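Sugar ABC transporter, sugar-binding protein (Streptococcus pneumoniae, PDB 2HEU) probably binds a sugar, likely raffinose or a related oligosaccharide, outside the cell membrane and delivers it to an ABC transporter for import. Local coordinates at residues Val145-Thr148 and Trp149-Glu153; Thr176-Gly179 and Tyr180-Ala184; Gly280-Lys283 and Gly284-Leu287; Thr367-Ala370 and Asp371-Leu375; Asp384-Gly387 and Met388-Leu392. All coordinates share one frame; numbering follows the deposited sequence.

Interaction 1. Residues Val145-Thr148 and Trp149-Glu153; sequences VPET and WDEFE
The Phe152 ring meets Pro146 at a slant, neither squarely on a face nor at an edge: Pro146 CG lies 3.9 Å from Phe152 CD1, near the rim of the ring. Phe152 carries its CG anti to the backbone N (chi1 -165°), which leads the ring away from the loop, and only its near rim meets the proline, while Pro146 CB rests against Phe152 N. The other flat group is polar. Glu151 reaches back with its chain extended beyond CG, and the OE1 of its carboxylate accepts from Glu147 N at 2.9 Å on the anti side, 27° out of the carboxylate plane. One water donates to both Val145 O and Glu151 OE1. The Glu147 side chain runs beside that of Glu151, but its geometry is distorted and the position of its carboxylate is doubtful. Thr148 is the N-cap of helix 149-161: its OG1 accepts from Glu151 N at 2.9 Å, and its carbonyl O takes Phe152 N as the first regular helical bond. Exchange of bonds thus runs both ways, although Glu151 answers to Glu147 N rather than to Thr148 N as in a classical capping box. Outside this turn, the Trp149 indole bonds Thr187 through NE1, and Asp150 and Glu153 both form salt bridges with Lys219. Chemically, Glu151 OE1 takes two donors, the Glu147 N-H and a water, beside the N-terminus of a helix, a setting that would probably favour its negative charge even with a second acid nearby.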
loop_
_atom_site.group_PDB
_atom_site.type_symbol
_atom_site.label_atom_id
_atom_site.label_comp_id
_atom_site.label_asym_id
_atom_site.label_seq_id
_atom_site.Cartn_x
_atom_site.Cartn_y
_atom_site.Cartn_z
ATOM N N VAL A 145 11.041 20.366 1.297
ATOM C CA VAL A 145 10.966 18.952 0.909
ATOM C C VAL A 145 12.186 18.587 0.064
ATOM O O VAL A 145 12.519 19.321 -0.910
ATOM C CB VAL A 145 9.633 18.715 0.023
ATOM C CG1 VAL A 145 9.697 17.408 -0.724
ATOM C CG2 VAL A 145 8.397 18.779 1.012
ATOM N N PRO A 146 12.842 17.472 0.335
ATOM C CA PRO A 146 14.083 17.096 -0.432
ATOM C C PRO A 146 13.736 16.408 -1.720
ATOM O O PRO A 146 12.811 15.647 -1.782
ATOM C CB PRO A 146 14.779 16.170 0.540
ATOM C CG PRO A 146 13.636 15.464 1.216
ATOM C CD PRO A 146 12.523 16.474 1.393
ATOM N N GLU A 147 14.534 16.645 -2.743
ATOM C CA GLU A 147 14.292 16.038 -4.130
ATOM C C GLU A 147 15.339 15.217 -4.613
ATOM O O GLU A 147 15.257 14.715 -5.701
ATOM C CB GLU A 147 14.133 16.843 -5.310
ATOM C CG GLU A 147 14.488 17.944 -4.971
ATOM C CD GLU A 147 13.321 18.735 -5.049
ATOM O OE1 GLU A 147 13.336 19.616 -6.008
ATOM O OE2 GLU A 147 12.248 18.162 -4.806
ATOM N N THR A 148 16.331 14.898 -3.782
ATOM C CA THR A 148 17.357 13.923 -4.066
ATOM C C THR A 148 17.775 13.240 -2.710
ATOM O O THR A 148 17.566 13.782 -1.655
ATOM C CB THR A 148 18.637 14.522 -4.656
ATOM O OG1 THR A 148 19.219 15.374 -3.716
ATOM C CG2 THR A 148 18.373 15.298 -5.956
ATOM N N TRP A 149 18.421 12.099 -2.827
ATOM C CA TRP A 149 19.014 11.444 -1.676
ATOM C C TRP A 149 19.882 12.455 -0.931
ATOM O O TRP A 149 19.831 12.523 0.329
ATOM C CB TRP A 149 19.856 10.267 -2.025
ATOM C CG TRP A 149 19.176 9.099 -2.700
ATOM C CD1 TRP A 149 17.848 8.726 -2.662
ATOM C CD2 TRP A 149 19.820 8.139 -3.524
ATOM N NE1 TRP A 149 17.654 7.581 -3.374
ATOM C CE2 TRP A 149 18.863 7.171 -3.889
ATOM C CE3 TRP A 149 21.162 7.917 -3.927
ATOM C CZ2 TRP A 149 19.158 6.082 -4.685
ATOM C CZ3 TRP A 149 21.478 6.804 -4.730
ATOM C CH2 TRP A 149 20.491 5.918 -5.067
ATOM N N ASP A 150 20.735 13.186 -1.653
ATOM C CA ASP A 150 21.677 14.069 -0.957
ATOM C C ASP A 150 20.909 15.183 -0.268
ATOM O O ASP A 150 21.317 15.601 0.836
ATOM C CB ASP A 150 22.669 14.617 -1.999
ATOM C CG ASP A 150 23.734 13.637 -2.396
ATOM O OD1 ASP A 150 23.751 12.503 -1.983
ATOM O OD2 ASP A 150 24.565 14.104 -3.217
ATOM N N GLU A 151 19.872 15.712 -0.868
ATOM C CA GLU A 151 19.089 16.749 -0.177
ATOM C C GLU A 151 18.403 16.172 1.034
ATOM O O GLU A 151 18.224 16.868 2.050
ATOM C CB GLU A 151 18.048 17.371 -1.048
ATOM C CG GLU A 151 18.573 18.296 -2.135
ATOM C CD GLU A 151 17.535 19.053 -2.847
ATOM O OE1 GLU A 151 16.370 18.830 -2.722
ATOM O OE2 GLU A 151 17.864 20.024 -3.610
ATOM N N PHE A 152 18.010 14.914 1.028
ATOM C CA PHE A 152 17.328 14.304 2.210
ATOM C C PHE A 152 18.323 14.180 3.377
ATOM O O PHE A 152 18.001 14.515 4.501
ATOM C CB PHE A 152 16.732 12.989 1.744
ATOM C CG PHE A 152 15.675 12.390 2.707
ATOM C CD1 PHE A 152 15.176 13.005 3.820
ATOM C CD2 PHE A 152 15.207 11.125 2.355
ATOM C CE1 PHE A 152 14.181 12.377 4.577
ATOM C CE2 PHE A 152 14.226 10.515 3.114
ATOM C CZ PHE A 152 13.711 11.153 4.226
ATOM N N GLU A 153 19.550 13.729 3.068
ATOM C CA GLU A 153 20.588 13.665 4.065
ATOM C C GLU A 153 20.773 15.075 4.677
ATOM O O GLU A 153 20.832 15.225 5.902
ATOM C CB GLU A 153 21.951 13.260 3.408
ATOM C CG GLU A 153 22.024 11.890 2.938
ATOM C CD GLU A 153 23.274 11.581 2.111
ATOM O OE1 GLU A 153 23.944 12.555 1.661
ATOM O OE2 GLU A 153 23.574 10.391 1.907
HETATM O O HOH W 1 14.944 20.805 -1.690
HETATM O O HOH W 2 16.110 20.934 -5.535
#

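Interaction 2. Residues Thr176-Gly179 and Tyr180-Ala184; sequences TLNG and YNQLA
Gln182 N donates to Asn178 O at 3.0 Å with an N-H...O angle of 166°, a nearly straight bond. It has two companions in this first stretch of helix 178-189: Asn181 N reaches Leu177 O at 3.1 Å, and Leu183 N reaches Gly179 O at 3.0 Å. The last donor is tilted from the carbonyl plane, and Leu183 also crowds the same oxygen with its side chain, CG coming within 3.3 Å of Gly179 O. Along one side of the helix Asn178 and Gln182 follow each other four residues apart. Asn178 has its CG anti to the backbone N (chi1 -175°), which carries the amide along the helix toward Gln182, whose chain is extended. The two amides meet almost at right angles, with planes 84° apart. Gln182 CG also sits close over Asn178 O, at 3.2 Å. The far end of Gln182 is fixed by outside partners, OE1 accepting from Leu362 N and NE2 donating to Gln363. On another side of the helix Leu177 and Tyr180 lie alongside, Leu177 CD2 standing 4.1 Å from Tyr180 CB, and the phenol runs on to bond Val220 O through its OH. Leu177 occupies the N-cap position with a hydrocarbon side chain, which has no acceptor to offer the first turn. Every touching residue is buried, between helices 212-222 and 370-382 and strand 253-257. This is the N-terminal turn of a core alpha helix, reached through a short 3-10 segment, in a protein of the periplasmic-binding-protein clan.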
loop_
_atom_site.group_PDB
_atom_site.type_symbol
_atom_site.label_atom_id
_atom_site.label_comp_id
_atom_site.label_asym_id
_atom_site.label_seq_id
_atom_site.Cartn_x
_atom_site.Cartn_y
_atom_site.Cartn_z
ATOM N N THR A 176 7.003 -0.877 9.799
ATOM C CA THR A 176 6.877 0.490 9.433
ATOM C C THR A 176 7.888 0.975 8.376
ATOM O O THR A 176 7.610 1.960 7.701
ATOM C CB THR A 176 6.919 1.460 10.667
ATOM O OG1 THR A 176 8.197 1.346 11.286
ATOM C CG2 THR A 176 5.784 1.195 11.662
ATOM N N LEU A 177 9.030 0.308 8.327
ATOM C CA LEU A 177 10.095 0.650 7.366
ATOM C C LEU A 177 10.149 -0.250 6.126
ATOM O O LEU A 177 11.045 -0.093 5.312
ATOM C CB LEU A 177 11.466 0.683 8.068
ATOM C CG LEU A 177 11.610 1.757 9.123
ATOM C CD1 LEU A 177 13.029 1.734 9.666
ATOM C CD2 LEU A 177 11.221 3.142 8.607
ATOM N N ASN A 178 9.162 -1.144 5.988
ATOM C CA ASN A 178 9.151 -1.975 4.751
ATOM C C ASN A 178 9.122 -1.065 3.531
ATOM O O ASN A 178 9.938 -1.237 2.611
ATOM C CB ASN A 178 7.896 -2.868 4.837
ATOM C CG ASN A 178 7.825 -3.837 3.721
ATOM O OD1 ASN A 178 6.605 -4.151 3.314
ATOM N ND2 ASN A 178 8.846 -4.426 3.300
ATOM N N GLY A 179 8.193 -0.094 3.467
ATOM C CA GLY A 179 8.156 0.750 2.317
ATOM C C GLY A 179 9.398 1.563 2.108
ATOM O O GLY A 179 9.829 1.820 0.985
ATOM N N TYR A 180 10.049 2.000 3.200
ATOM C CA TYR A 180 11.245 2.826 3.126
ATOM C C TYR A 180 12.356 2.056 2.394
ATOM O O TYR A 180 12.974 2.576 1.468
ATOM C CB TYR A 180 11.665 3.261 4.508
ATOM C CG TYR A 180 12.787 4.267 4.501
ATOM C CD1 TYR A 180 12.566 5.620 4.583
ATOM C CD2 TYR A 180 14.109 3.865 4.391
ATOM C CE1 TYR A 180 13.598 6.538 4.519
ATOM C CE2 TYR A 180 15.157 4.751 4.324
ATOM C CZ TYR A 180 14.903 6.086 4.387
ATOM O OH TYR A 180 15.891 7.037 4.308
ATOM N N ASN A 181 12.630 0.850 2.849
ATOM C CA ASN A 181 13.734 0.092 2.252
ATOM C C ASN A 181 13.366 -0.418 0.872
ATOM O O ASN A 181 14.225 -0.508 -0.017
ATOM C CB ASN A 181 14.205 -0.993 3.194
ATOM C CG ASN A 181 15.621 -1.500 2.850
ATOM O OD1 ASN A 181 16.361 -0.795 2.126
ATOM N ND2 ASN A 181 15.973 -2.637 3.392
ATOM N N GLN A 182 12.106 -0.771 0.641
ATOM C CA GLN A 182 11.737 -1.126 -0.748
ATOM C C GLN A 182 12.008 0.037 -1.673
ATOM O O GLN A 182 12.489 -0.174 -2.796
ATOM C CB GLN A 182 10.283 -1.584 -0.822
ATOM C CG GLN A 182 10.058 -2.894 -0.124
ATOM C CD GLN A 182 8.732 -3.532 -0.459
ATOM O OE1 GLN A 182 8.102 -3.204 -1.468
ATOM N NE2 GLN A 182 8.320 -4.459 0.366
ATOM N N LEU A 183 11.718 1.250 -1.257
ATOM C CA LEU A 183 11.940 2.457 -2.077
ATOM C C LEU A 183 13.439 2.803 -2.170
ATOM O O LEU A 183 13.870 3.338 -3.197
ATOM C CB LEU A 183 11.109 3.599 -1.597
ATOM C CG LEU A 183 9.618 3.424 -1.879
ATOM C CD1 LEU A 183 8.776 4.418 -1.077
ATOM C CD2 LEU A 183 9.338 3.549 -3.333
ATOM N N ALA A 184 14.213 2.495 -1.135
ATOM C CA ALA A 184 15.671 2.603 -1.248
ATOM C C ALA A 184 16.154 1.739 -2.388
ATOM O O ALA A 184 16.892 2.185 -3.289
ATOM C CB ALA A 184 16.306 2.197 0.082
#

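Interaction 3. Residues Gly280-Lys283 and Gly284-Leu287; sequences GKEK and GQSL
Gln285 folds back across its own turn to Glu282, and its OE1 accepts from Glu282 N at 3.1 Å. The donor stands above the amide plane, 64° out of it, rather than on a lone pair. With CG anti to the carbonyl carbon (chi1 -67°) and the chain extended beyond it, the glutamine brings its amide to that N-H; in the conformer of Glu282 modelled here the two side chains lie alongside, pointing the same way. The same oxygen takes a second bond from a water, at 2.8 Å from Gln285 OE1, and that water accepts in turn from Lys281 N. Backbone closure is less firm. Gln285 N reaches Glu282 O at 3.3 Å in a weak bond, accompanied by another water that donates to Glu282 O while accepting from Gly280 N and Gln285 N. Next outward stand the glycines that give the chain its path. Gly284 sits at the third position of the turn with a positive phi of 84°, and Gly280, bare of any side chain, lets its CA come 3.9 Å from Gln285 CB. Beyond the loop, Gly280 shares a backbone bond with Trp149, Lys283 lies against Glu147, Thr148 and Glu151, and Ser286 OG is held by Arg357. Leu287 then turns inward onto helix 178-189. Most of the touching residues are exposed, and the weak backbone bond goes together with the Gln285 OE1 bond and two bridging waters. From Glu282 to Gln285 the chain makes a type II beta turn, within the loop between strands 273-276 and 288-290.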
loop_
_atom_site.group_PDB
_atom_site.type_symbol
_atom_site.label_atom_id
_atom_site.label_comp_id
_atom_site.label_asym_id
_atom_site.label_seq_id
_atom_site.Cartn_x
_atom_site.Cartn_y
_atom_site.Cartn_z
ATOM N N GLY A 280 14.743 9.987 -5.330
ATOM C CA GLY A 280 15.754 9.272 -5.971
ATOM C C GLY A 280 17.094 9.940 -5.964
ATOM O O GLY A 280 17.283 10.961 -5.305
ATOM N N LYS A 281 18.116 9.408 -6.673
ATOM C CA LYS A 281 19.431 10.048 -6.665
ATOM C C LYS A 281 19.368 11.407 -7.362
ATOM O O LYS A 281 20.016 12.405 -6.933
ATOM C CB LYS A 281 20.464 9.181 -7.331
ATOM C CG LYS A 281 21.891 9.706 -7.354
ATOM C CD LYS A 281 22.783 8.636 -7.937
ATOM C CE LYS A 281 24.246 8.964 -8.054
ATOM N NZ LYS A 281 25.007 7.763 -8.712
ATOM N N GLU A 282 18.637 11.408 -8.463
ATOM C CA GLU A 282 18.503 12.504 -9.367
ATOM C C GLU A 282 17.054 13.044 -9.120
ATOM O O GLU A 282 16.123 12.395 -8.809
ATOM C CB GLU A 282 18.761 12.099 -10.832
ATOM C CG GLU A 282 20.033 11.404 -11.136
ATOM C CD GLU A 282 21.245 12.240 -10.850
ATOM O OE1 GLU A 282 21.221 13.483 -10.728
ATOM O OE2 GLU A 282 22.364 11.654 -10.727
ATOM N N LYS A 283 16.887 14.331 -9.455
ATOM C CA LYS A 283 15.547 14.921 -9.476
ATOM C C LYS A 283 14.670 14.360 -10.497
ATOM O O LYS A 283 15.100 13.957 -11.556
ATOM C CB LYS A 283 15.681 16.352 -9.709
ATOM C CG LYS A 283 16.531 16.964 -8.613
ATOM C CD LYS A 283 16.757 18.345 -8.906
ATOM C CE LYS A 283 17.633 18.868 -7.479
ATOM N NZ LYS A 283 17.874 20.285 -7.653
ATOM N N GLY A 284 13.390 14.234 -10.176
ATOM C CA GLY A 284 12.448 13.604 -11.029
ATOM C C GLY A 284 12.422 12.115 -10.901
ATOM O O GLY A 284 11.673 11.449 -11.585
ATOM N N GLN A 285 13.192 11.517 -9.980
ATOM C CA GLN A 285 13.338 10.081 -9.811
ATOM C C GLN A 285 12.606 9.546 -8.568
ATOM O O GLN A 285 12.780 8.359 -8.235
ATOM C CB GLN A 285 14.813 9.725 -9.761
ATOM C CG GLN A 285 15.445 9.999 -11.178
ATOM C CD GLN A 285 16.871 9.569 -11.219
ATOM O OE1 GLN A 285 17.479 9.179 -10.223
ATOM N NE2 GLN A 285 17.433 9.573 -12.415
ATOM N N SER A 286 11.896 10.357 -7.847
ATOM C CA SER A 286 11.212 9.879 -6.672
ATOM C C SER A 286 10.156 8.878 -7.009
ATOM O O SER A 286 9.550 8.895 -8.084
ATOM C CB SER A 286 10.642 11.043 -5.871
ATOM O OG SER A 286 9.593 11.653 -6.649
ATOM N N LEU A 287 9.864 7.982 -6.056
ATOM C CA LEU A 287 8.941 6.877 -6.257
ATOM C C LEU A 287 8.075 6.712 -5.010
ATOM O O LEU A 287 8.465 7.118 -3.918
ATOM C CB LEU A 287 9.710 5.584 -6.491
ATOM C CG LEU A 287 10.550 5.497 -7.739
ATOM C CD1 LEU A 287 11.382 4.245 -7.786
ATOM C CD2 LEU A 287 9.675 5.587 -9.047
HETATM O O HOH W 3 14.078 12.347 -6.945
HETATM O O HOH W 4 17.012 7.177 -8.302
#

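Interaction 4. Residues Thr367-Ala370 and Asp371-Leu375; sequences TSEA and DFHTL
Two torsions bring Glu369 and His373 together. Glu369 CG stands between the backbone N and the carbonyl carbon (chi1 62°), beyond which the chain is extended; His373 CG, anti to its carbonyl carbon, sends the imidazole back toward the start of helix 370-382. There His373 NE2 donates to Glu369 OE2 at 2.8 Å, with the oxygen lying at the ring edge, 9° out of the ring plane, and met on its anti side. One face of the imidazole covers the backbone it has folded over. Glu369 O stands 3.3 Å above the His373 ring plane, offset toward the rim, and Ala370 CA makes a CH-pi contact 4.1 Å from the ring centroid. That carbonyl is also an acceptor twice over, for His373 N at 3.2 Å and, weakly, for Phe372 N. A water joins Ser368 OG to Asp371 N at the start of the helix. Asn178, from helix 178-189, touches both Glu369 and His373. Glu369 holds the N-cap position, yet spends its carboxylate on the imidazole four residues on. Such a His-carboxylate bond fixes the ring's rotation, makes NE2 the donor, and probably favours a charged imidazole, opposing the usual unease of a cation near a helix N-terminus.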
loop_
_atom_site.group_PDB
_atom_site.type_symbol
_atom_site.label_atom_id
_atom_site.label_comp_id
_atom_site.label_asym_id
_atom_site.label_seq_id
_atom_site.Cartn_x
_atom_site.Cartn_y
_atom_site.Cartn_z
ATOM N N THR A 367 7.927 -14.889 -1.120
ATOM C CA THR A 367 7.167 -15.885 -0.381
ATOM C C THR A 367 6.747 -15.475 1.030
ATOM O O THR A 367 5.883 -16.122 1.584
ATOM C CB THR A 367 7.921 -17.232 -0.412
ATOM O OG1 THR A 367 9.143 -17.055 0.195
ATOM C CG2 THR A 367 8.099 -17.751 -1.825
ATOM N N SER A 368 7.359 -14.438 1.568
ATOM C CA SER A 368 7.014 -13.852 2.845
ATOM C C SER A 368 7.633 -12.475 2.884
ATOM O O SER A 368 8.279 -12.068 1.902
ATOM C CB SER A 368 7.551 -14.733 3.972
ATOM O OG SER A 368 8.967 -14.605 4.114
ATOM N N GLU A 369 7.433 -11.753 4.001
ATOM C CA GLU A 369 8.020 -10.397 4.089
ATOM C C GLU A 369 8.539 -10.039 5.444
ATOM O O GLU A 369 9.354 -9.098 5.551
ATOM C CB GLU A 369 7.050 -9.317 3.593
ATOM C CG GLU A 369 5.769 -9.229 4.415
ATOM C CD GLU A 369 4.880 -8.141 3.910
ATOM O OE1 GLU A 369 3.776 -8.431 3.454
ATOM O OE2 GLU A 369 5.271 -6.955 3.926
ATOM N N ALA A 370 8.125 -10.708 6.520
ATOM C CA ALA A 370 8.481 -10.244 7.840
ATOM C C ALA A 370 10.001 -10.151 8.026
ATOM O O ALA A 370 10.472 -9.213 8.667
ATOM C CB ALA A 370 7.909 -11.201 8.957
ATOM N N ASP A 371 10.767 -11.105 7.512
ATOM C CA ASP A 371 12.187 -11.060 7.703
ATOM C C ASP A 371 12.858 -9.901 7.002
ATOM O O ASP A 371 13.942 -9.444 7.420
ATOM C CB ASP A 371 12.857 -12.371 7.352
ATOM C CG ASP A 371 12.555 -13.514 8.293
ATOM O OD1 ASP A 371 11.839 -13.319 9.290
ATOM O OD2 ASP A 371 13.016 -14.645 8.013
ATOM N N PHE A 372 12.235 -9.381 5.945
ATOM C CA PHE A 372 12.708 -8.183 5.273
ATOM C C PHE A 372 12.469 -6.985 6.178
ATOM O O PHE A 372 13.336 -6.080 6.327
ATOM C CB PHE A 372 12.019 -7.979 3.910
ATOM C CG PHE A 372 12.549 -6.829 3.153
ATOM C CD1 PHE A 372 13.711 -6.916 2.381
ATOM C CD2 PHE A 372 11.892 -5.589 3.170
ATOM C CE1 PHE A 372 14.187 -5.817 1.663
ATOM C CE2 PHE A 372 12.374 -4.493 2.483
ATOM C CZ PHE A 372 13.508 -4.619 1.699
ATOM N N HIS A 373 11.287 -6.913 6.823
ATOM C CA HIS A 373 11.056 -5.841 7.818
ATOM C C HIS A 373 12.143 -5.874 8.860
ATOM O O HIS A 373 12.762 -4.862 9.234
ATOM C CB HIS A 373 9.695 -6.006 8.505
ATOM C CG HIS A 373 8.532 -6.188 7.592
ATOM N ND1 HIS A 373 7.347 -6.586 8.118
ATOM C CD2 HIS A 373 8.388 -6.056 6.251
ATOM C CE1 HIS A 373 6.502 -6.686 7.108
ATOM N NE2 HIS A 373 7.061 -6.327 5.965
ATOM N N THR A 374 12.404 -7.071 9.401
ATOM C CA THR A 374 13.326 -7.234 10.515
ATOM C C THR A 374 14.742 -6.799 10.109
ATOM O O THR A 374 15.412 -6.124 10.872
ATOM C CB THR A 374 13.312 -8.682 11.004
ATOM O OG1 THR A 374 11.988 -8.965 11.451
ATOM C CG2 THR A 374 14.366 -8.979 12.048
ATOM N N LEU A 375 15.228 -7.262 8.938
ATOM C CA LEU A 375 16.598 -6.899 8.581
ATOM C C LEU A 375 16.720 -5.392 8.377
ATOM O O LEU A 375 17.781 -4.802 8.650
ATOM C CB LEU A 375 17.089 -7.685 7.384
ATOM C CG LEU A 375 16.458 -7.437 6.008
ATOM C CD1 LEU A 375 17.077 -6.249 5.272
ATOM C CD2 LEU A 375 16.499 -8.687 5.128
HETATM O O HOH W 5 9.783 -13.617 6.563
#

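Interaction 5. Residues Asp384-Gly387 and Met388-Leu392; sequences DKQG and MVNDL
Val389 CG2 lies 3.5 Å from Lys385 O on the close-packed side of this first turn of helix 385-396, whereas Gln386 and Asn390 line its solvent side. On the buried side too, Met388 CB fits over the carbonyls of Asp384 and Lys385. Met388 has CG anti to the backbone N (chi1 -180°), carrying its sulfur away from the turn. Regular bonds hold the spiral, Met388 N to Asp384 O at 3.0 Å, Asn390 N to Gln386 O at 2.8 Å and Asp391 N to Gly387 O at 2.9 Å among them. At the N-terminus of the helix Asp384 acts as N-cap, its OD1 accepting from Gly387 N at 2.9 Å from well above the carboxylate plane. The exposed amides of Gln386 and Asn390 cross with planes 38° apart, and Gln386 is bent at its second torsion toward Asn390. Asp384 N is itself held by Thr382 OG1, at the close of the preceding helix. Inward, Met388 wedges between Tyr379 of helix 370-382 and Ile218 of helix 212-222, Val389 packs on Met214 and the Leu209 loop, and Leu392 reaches Leu375, so the helix lies against both neighbours.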
loop_
_atom_site.group_PDB
_atom_site.type_symbol
_atom_site.label_atom_id
_atom_site.label_comp_id
_atom_site.label_asym_id
_atom_site.label_seq_id
_atom_site.Cartn_x
_atom_site.Cartn_y
_atom_site.Cartn_z
ATOM N N ASP A 384 25.022 -2.542 11.168
ATOM C CA ASP A 384 25.899 -3.646 10.720
ATOM C C ASP A 384 25.643 -3.903 9.211
ATOM O O ASP A 384 24.670 -4.574 8.844
ATOM C CB ASP A 384 25.671 -4.870 11.574
ATOM C CG ASP A 384 26.574 -6.011 11.186
ATOM O OD1 ASP A 384 27.284 -5.938 10.197
ATOM O OD2 ASP A 384 26.460 -7.011 11.949
ATOM N N LYS A 385 26.466 -3.345 8.359
ATOM C CA LYS A 385 26.255 -3.461 6.897
ATOM C C LYS A 385 26.403 -4.868 6.396
ATOM O O LYS A 385 25.545 -5.355 5.673
ATOM C CB LYS A 385 27.200 -2.482 6.156
ATOM C CG LYS A 385 27.134 -1.054 6.608
ATOM C CD LYS A 385 28.102 -0.234 5.828
ATOM C CE LYS A 385 27.919 1.223 5.955
ATOM N NZ LYS A 385 28.585 1.692 7.251
ATOM N N GLN A 386 27.518 -5.531 6.737
ATOM C CA GLN A 386 27.685 -6.914 6.309
ATOM C C GLN A 386 26.551 -7.774 6.851
ATOM O O GLN A 386 26.074 -8.691 6.174
ATOM C CB GLN A 386 29.063 -7.436 6.706
ATOM C CG GLN A 386 29.306 -8.865 6.130
ATOM C CD GLN A 386 29.431 -8.802 4.605
ATOM O OE1 GLN A 386 28.591 -9.476 3.916
ATOM N NE2 GLN A 386 30.336 -8.095 4.084
ATOM N N GLY A 387 26.150 -7.553 8.094
ATOM C CA GLY A 387 25.068 -8.296 8.663
ATOM C C GLY A 387 23.785 -8.151 7.868
ATOM O O GLY A 387 23.036 -9.085 7.666
ATOM N N MET A 388 23.494 -6.913 7.411
ATOM C CA MET A 388 22.306 -6.688 6.603
ATOM C C MET A 388 22.391 -7.434 5.276
ATOM O O MET A 388 21.416 -8.031 4.838
ATOM C CB MET A 388 22.055 -5.170 6.408
ATOM C CG MET A 388 20.829 -4.906 5.586
ATOM S SD MET A 388 20.250 -3.224 5.607
ATOM C CE MET A 388 21.552 -2.318 4.783
ATOM N N VAL A 389 23.552 -7.390 4.611
ATOM C CA VAL A 389 23.749 -8.169 3.384
ATOM C C VAL A 389 23.543 -9.633 3.651
ATOM O O VAL A 389 22.852 -10.330 2.881
ATOM C CB VAL A 389 25.123 -7.856 2.794
ATOM C CG1 VAL A 389 25.446 -8.832 1.662
ATOM C CG2 VAL A 389 25.195 -6.410 2.317
ATOM N N ASN A 390 24.126 -10.150 4.710
ATOM C CA ASN A 390 23.942 -11.539 5.050
ATOM C C ASN A 390 22.474 -11.878 5.263
ATOM O O ASN A 390 21.966 -12.920 4.801
ATOM C CB ASN A 390 24.763 -11.871 6.279
ATOM C CG ASN A 390 26.260 -11.884 6.042
ATOM O OD1 ASN A 390 26.716 -11.875 4.902
ATOM N ND2 ASN A 390 27.000 -11.861 7.137
ATOM N N ASP A 391 21.749 -10.998 5.970
ATOM C CA ASP A 391 20.326 -11.168 6.192
ATOM C C ASP A 391 19.538 -11.181 4.910
ATOM O O ASP A 391 18.561 -11.937 4.771
ATOM C CB ASP A 391 19.785 -10.056 7.099
ATOM C CG ASP A 391 20.230 -10.074 8.528
ATOM O OD1 ASP A 391 20.729 -11.068 9.004
ATOM O OD2 ASP A 391 19.980 -9.025 9.197
ATOM N N LEU A 392 19.873 -10.303 3.998
ATOM C CA LEU A 392 19.190 -10.255 2.696
ATOM C C LEU A 392 19.372 -11.561 1.974
ATOM O O LEU A 392 18.402 -12.141 1.455
ATOM C CB LEU A 392 19.741 -9.093 1.828
ATOM C CG LEU A 392 19.246 -7.691 2.272
ATOM C CD1 LEU A 392 20.168 -6.637 1.734
ATOM C CD2 LEU A 392 17.819 -7.442 1.810
#

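In the fold
Only interaction 2 is wholly buried, and it is central in another sense: its helix touches interactions 1, 3 and 4. Interactions 3 and 4 are surface contacts, while interactions 1 and 5 are partly buried. Four of the five lie at helix starts, two with a side-chain cap (interactions 1 and 5) and two without (interactions 2 and 4). Interactions 1 and 3 abut, with Trp149 N probably bonding Gly280 O, and both rely on waters to tie polar groups together. Interactions 4 and 5 share an apolar seam where Leu375 meets Met388 and Leu392 between consecutive helices. Buried interaction 2 uses backbone bonds and protein partners.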